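Local coordinates for protein bacterial regulatory proteins, TetR family (PDB 3NI7) that probably binds DNA as a two-chain TetR-family transcriptional regulator, through a helix-turn-helix near its N-terminus, at residues A11-A16 against I55-D60; L19-S24 against A96-V101. All coordinates share one frame; numbering follows the deposited sequence.

Contact 1. Residues A11-A16 against I55-D60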
# COMPACT_ATOMS: atom_id res chain seq x y z
N ALA A 11 -21.25 21.04 6.39
CA ALA A 11 -22.52 20.69 5.79
C ALA A 11 -22.34 20.33 4.31
O ALA A 11 -23.02 19.44 3.78
CB ALA A 11 -23.45 21.78 5.95
N ILE A 12 -21.41 21.01 3.66
CA ILE A 12 -21.07 20.67 2.28
C ILE A 12 -20.53 19.25 2.27
O ILE A 12 -21.04 18.38 1.59
CB ILE A 12 -20.02 21.68 1.66
CG1 ILE A 12 -20.63 23.07 1.52
CG2 ILE A 12 -19.53 21.21 0.29
CD1 ILE A 12 -19.57 24.18 1.60
N VAL A 13 -19.50 19.00 3.05
CA VAL A 13 -18.88 17.68 3.04
C VAL A 13 -19.92 16.61 3.33
O VAL A 13 -20.07 15.66 2.55
CB VAL A 13 -17.73 17.56 4.06
CG1 VAL A 13 -17.24 16.17 4.06
CG2 VAL A 13 -16.58 18.48 3.68
N ASP A 14 -20.67 16.79 4.41
CA ASP A 14 -21.73 15.83 4.73
C ASP A 14 -22.57 15.59 3.52
O ASP A 14 -22.87 14.45 3.18
CB ASP A 14 -22.62 16.35 5.84
CG ASP A 14 -21.89 16.47 7.15
OD1 ASP A 14 -20.77 15.94 7.27
OD2 ASP A 14 -22.43 17.11 8.07
N THR A 15 -22.96 16.68 2.88
CA THR A 15 -23.90 16.61 1.78
C THR A 15 -23.30 15.83 0.65
O THR A 15 -23.92 14.93 0.08
CB THR A 15 -24.28 18.02 1.32
OG1 THR A 15 -25.16 18.57 2.30
CG2 THR A 15 -24.95 18.00 -0.08
N ALA A 16 -22.07 16.20 0.34
CA ALA A 16 -21.31 15.59 -0.73
C ALA A 16 -21.28 14.08 -0.52
O ALA A 16 -21.36 13.25 -1.44
CB ALA A 16 -19.91 16.11 -0.70
N ILE A 55 -12.29 15.61 -0.94
CA ILE A 55 -11.56 14.47 -0.47
C ILE A 55 -10.64 14.94 0.65
O ILE A 55 -10.64 14.38 1.77
CB ILE A 55 -10.78 13.76 -1.58
CG1 ILE A 55 -11.73 13.39 -2.72
CG2 ILE A 55 -10.05 12.48 -0.99
CD1 ILE A 55 -11.16 12.47 -3.76
N ASP A 56 -9.88 15.99 0.35
CA ASP A 56 -9.07 16.61 1.39
C ASP A 56 -9.84 16.82 2.68
O ASP A 56 -9.42 16.28 3.73
CB ASP A 56 -8.49 17.94 0.92
CG ASP A 56 -7.04 17.82 0.57
OD1 ASP A 56 -6.46 16.79 0.99
OD2 ASP A 56 -6.48 18.75 -0.10
N ALA A 57 -10.95 17.59 2.60
CA ALA A 57 -11.75 17.88 3.81
C ALA A 57 -12.21 16.59 4.56
O ALA A 57 -12.26 16.54 5.80
CB ALA A 57 -12.88 18.70 3.49
N TRP A 58 -12.49 15.54 3.79
CA TRP A 58 -12.94 14.29 4.38
C TRP A 58 -11.82 13.66 5.23
O TRP A 58 -12.03 13.21 6.38
CB TRP A 58 -13.34 13.31 3.26
CG TRP A 58 -13.99 12.07 3.74
CD1 TRP A 58 -13.58 10.81 3.52
CD2 TRP A 58 -15.19 11.98 4.51
NE1 TRP A 58 -14.46 9.92 4.09
CE2 TRP A 58 -15.44 10.62 4.72
CE3 TRP A 58 -16.08 12.92 5.03
CZ2 TRP A 58 -16.52 10.18 5.42
CZ3 TRP A 58 -17.15 12.49 5.73
CH2 TRP A 58 -17.37 11.13 5.93
N PHE A 59 -10.63 13.61 4.64
CA PHE A 59 -9.49 13.05 5.33
C PHE A 59 -9.00 13.98 6.43
O PHE A 59 -8.48 13.53 7.42
CB PHE A 59 -8.41 12.70 4.33
CG PHE A 59 -8.72 11.48 3.54
CD1 PHE A 59 -9.40 11.53 2.35
CD2 PHE A 59 -8.37 10.26 4.00
CE1 PHE A 59 -9.70 10.37 1.63
CE2 PHE A 59 -8.68 9.11 3.28
CZ PHE A 59 -9.36 9.19 2.09
N ASP A 60 -9.22 15.27 6.32
CA ASP A 60 -8.89 16.14 7.44
C ASP A 60 -9.85 15.94 8.57
O ASP A 60 -9.51 16.15 9.74
CB ASP A 60 -8.88 17.58 7.02
CG ASP A 60 -7.56 17.96 6.45
OD1 ASP A 60 -6.54 17.32 6.88
OD2 ASP A 60 -7.52 18.88 5.60
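Val13 reaches from helix 7-22 to Ala57 and Trp58 of helix 51-69, and its two methyls divide the work. The bond from CA to CB already heads for the other helix. Val13 CA and Trp58 CA are 7.0 Å apart, the nearest CA pair of the two segments. From CB, the branch CG1 stands anti to the backbone N (chi1 175°) and comes in at the edge of the Trp58 indole, near the ring plane; Val13 CG1 lies 3.6 Å from Trp58 CE3 and 4.0 Å from Trp58 CZ3. The other branch, CG2, meets the methyl of Ala57, with 3.7 Å between Val13 CG2 and Ala57 CB. No hydrogen bond joins the two segments, so the contact is apolar packing, and the nitrogen of the indole is turned to another partner: Trp58 NE1 is hydrogen-bonded to Thr102. Beside this patch, Asp14 makes a salt bridge with Arg61, a further tie between the same two helices. Helix 7-22 is packed on another side against helix 30-36, where Ile12, Thr15 and Ala16 touch Ile33, while helix 51-69 leans on helix 99-108 through Ile55 and Trp58 on Met105 and Phe59 on Ile106.

Contact 2. Residues L19-S24 against A96-V101; sequences LAAHTS and AVQRKV
Ala21 and Val101 have the nearest CA atoms of the two segments, 6.2 Å apart, where the end of one helix meets the start of another. Residues 19-22 form the last turn of helix 7-22, and Thr23 is the first residue to leave helical angles; its N still bonds back to Leu19 O. On the other side, Gln98 (phi -136°, psi 79°) is at the N-cap position, outside helical angles, just before helix 99-108. No hydrogen bond links the segments.

Val101 carries the apolar part. With chi1 at 165°, its CG2 lies anti to the carbonyl carbon and is turned to Ala20 CB and the backbone of Ala21. Val101 CG2 comes within 3.6 Å of Ala20 CB. The same Val101 methyl lies 3.8 Å from the backbone N of Ala21, while Val101 CG1 is farther from Ala20 CB, at 4.1 Å. Small alanines on the helix 7-22 side thus let the valine come close to the backbone.

In TetR-family regulators the N-terminal three-helix DNA-binding domain is followed by a larger helical domain; here the C-terminal end of the first helix, part of the TetR-type DNA-binding region, rests against the start of helix 99-108.

The CB of Gln98 is directed at segment 19-24, and the bend at chi2 (-66°) brings the amide nitrogen beside a methyl: Gln98 NE2 is 3.8 Å from Ala21 CB, a van der Waals contact. Both Gln98 and Val101 also touch Val17, one turn back along helix 7-22. The buried Ala20 methyl also touches Trp25 and Val28, whereas Ala21 is exposed. Beyond the contact, Arg99 forms a salt bridge with Glu167.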
# COMPACT_ATOMS: atom_id res chain seq x y z
N LEU A 19 -24.76 12.29 -0.80
CA LEU A 19 -25.08 12.15 -2.22
C LEU A 19 -24.36 10.97 -2.86
O LEU A 19 -24.94 10.20 -3.62
CB LEU A 19 -24.66 13.39 -3.02
CG LEU A 19 -25.24 14.81 -2.87
CD1 LEU A 19 -24.49 15.83 -3.71
CD2 LEU A 19 -26.74 14.80 -3.21
N ALA A 20 -23.07 10.86 -2.56
CA ALA A 20 -22.24 9.78 -3.09
C ALA A 20 -22.80 8.42 -2.70
O ALA A 20 -22.92 7.50 -3.52
CB ALA A 20 -20.80 9.88 -2.58
N ALA A 21 -23.15 8.31 -1.44
CA ALA A 21 -23.72 7.09 -0.95
C ALA A 21 -24.86 6.64 -1.86
O ALA A 21 -24.81 5.58 -2.44
CB ALA A 21 -24.24 7.28 0.46
N HIS A 22 -25.87 7.48 -2.02
CA HIS A 22 -27.08 7.07 -2.77
C HIS A 22 -26.77 6.77 -4.22
O HIS A 22 -27.46 5.99 -4.86
CB HIS A 22 -28.16 8.14 -2.78
CG HIS A 22 -28.59 8.58 -1.43
ND1 HIS A 22 -29.09 7.71 -0.49
CD2 HIS A 22 -28.60 9.80 -0.86
CE1 HIS A 22 -29.39 8.38 0.61
NE2 HIS A 22 -29.10 9.65 0.41
N THR A 23 -25.76 7.44 -4.75
CA THR A 23 -25.43 7.25 -6.15
C THR A 23 -24.06 6.65 -6.36
O THR A 23 -23.95 5.45 -6.46
CB THR A 23 -25.57 8.57 -6.92
OG1 THR A 23 -24.65 9.53 -6.39
CG2 THR A 23 -26.92 9.04 -6.71
N SER A 24 -23.05 7.49 -6.48
CA SER A 24 -21.67 7.10 -6.33
C SER A 24 -20.90 8.41 -6.13
O SER A 24 -21.48 9.49 -6.15
CB SER A 24 -21.08 6.31 -7.51
OG SER A 24 -21.20 7.02 -8.72
N ALA A 96 -15.14 5.63 8.46
CA ALA A 96 -16.17 4.56 8.37
C ALA A 96 -17.61 5.11 8.28
O ALA A 96 -18.53 4.36 7.92
CB ALA A 96 -16.11 3.61 9.54
N VAL A 97 -17.80 6.39 8.63
CA VAL A 97 -19.13 7.00 8.60
C VAL A 97 -19.65 6.68 7.17
O VAL A 97 -20.85 6.37 6.95
CB VAL A 97 -19.12 8.47 9.06
CG1 VAL A 97 -20.39 9.08 8.74
CG2 VAL A 97 -18.89 8.61 10.56
N GLN A 98 -18.74 6.77 6.19
CA GLN A 98 -18.99 6.27 4.81
C GLN A 98 -17.81 5.50 4.20
O GLN A 98 -17.05 6.01 3.36
CB GLN A 98 -19.25 7.50 3.97
CG GLN A 98 -20.53 8.21 4.26
CD GLN A 98 -21.75 7.39 3.91
OE1 GLN A 98 -21.67 6.17 3.63
NE2 GLN A 98 -22.89 8.07 3.90
N ARG A 99 -17.67 4.26 4.60
CA ARG A 99 -16.65 3.38 4.07
C ARG A 99 -16.67 3.27 2.53
O ARG A 99 -15.65 3.53 1.89
CB ARG A 99 -16.81 2.02 4.70
CG ARG A 99 -15.57 1.17 4.65
CD ARG A 99 -15.67 0.00 5.69
NE ARG A 99 -17.04 -0.50 5.70
CZ ARG A 99 -17.53 -1.25 4.73
NH1 ARG A 99 -16.75 -1.62 3.70
NH2 ARG A 99 -18.82 -1.62 4.78
N LYS A 100 -17.81 2.88 1.94
CA LYS A 100 -17.93 2.74 0.47
C LYS A 100 -17.58 4.05 -0.31
O LYS A 100 -17.01 4.02 -1.40
CB LYS A 100 -19.33 2.23 0.03
N VAL A 101 -17.93 5.21 0.22
CA VAL A 101 -17.57 6.46 -0.45
C VAL A 101 -16.05 6.64 -0.38
O VAL A 101 -15.37 6.86 -1.40
CB VAL A 101 -18.26 7.64 0.23
CG1 VAL A 101 -17.65 8.95 -0.19
CG2 VAL A 101 -19.72 7.60 -0.06

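In the fold
Contacts 1 and 2 lie about 11 Å apart between centres and share helix 7-22, which gives its earlier turns to contact 1 and its C-terminal end to contact 2. Along the chain their segments alternate: 11-16, 19-24, 55-60, then 96-101. The two meet through packing of Trp58 CZ2 on Gln98 CB, 4.1 Å apart. Helix 7-22 is therefore held at two levels. The predicted helix-turn-helix, residues 29-48, lies in sequence between the segments of both contacts; contact 1 packs helix 7-22 on helix 51-69, and contact 2 joins it to helix 99-108, consistent with a link from the probable DNA-binding region to the following helical domain.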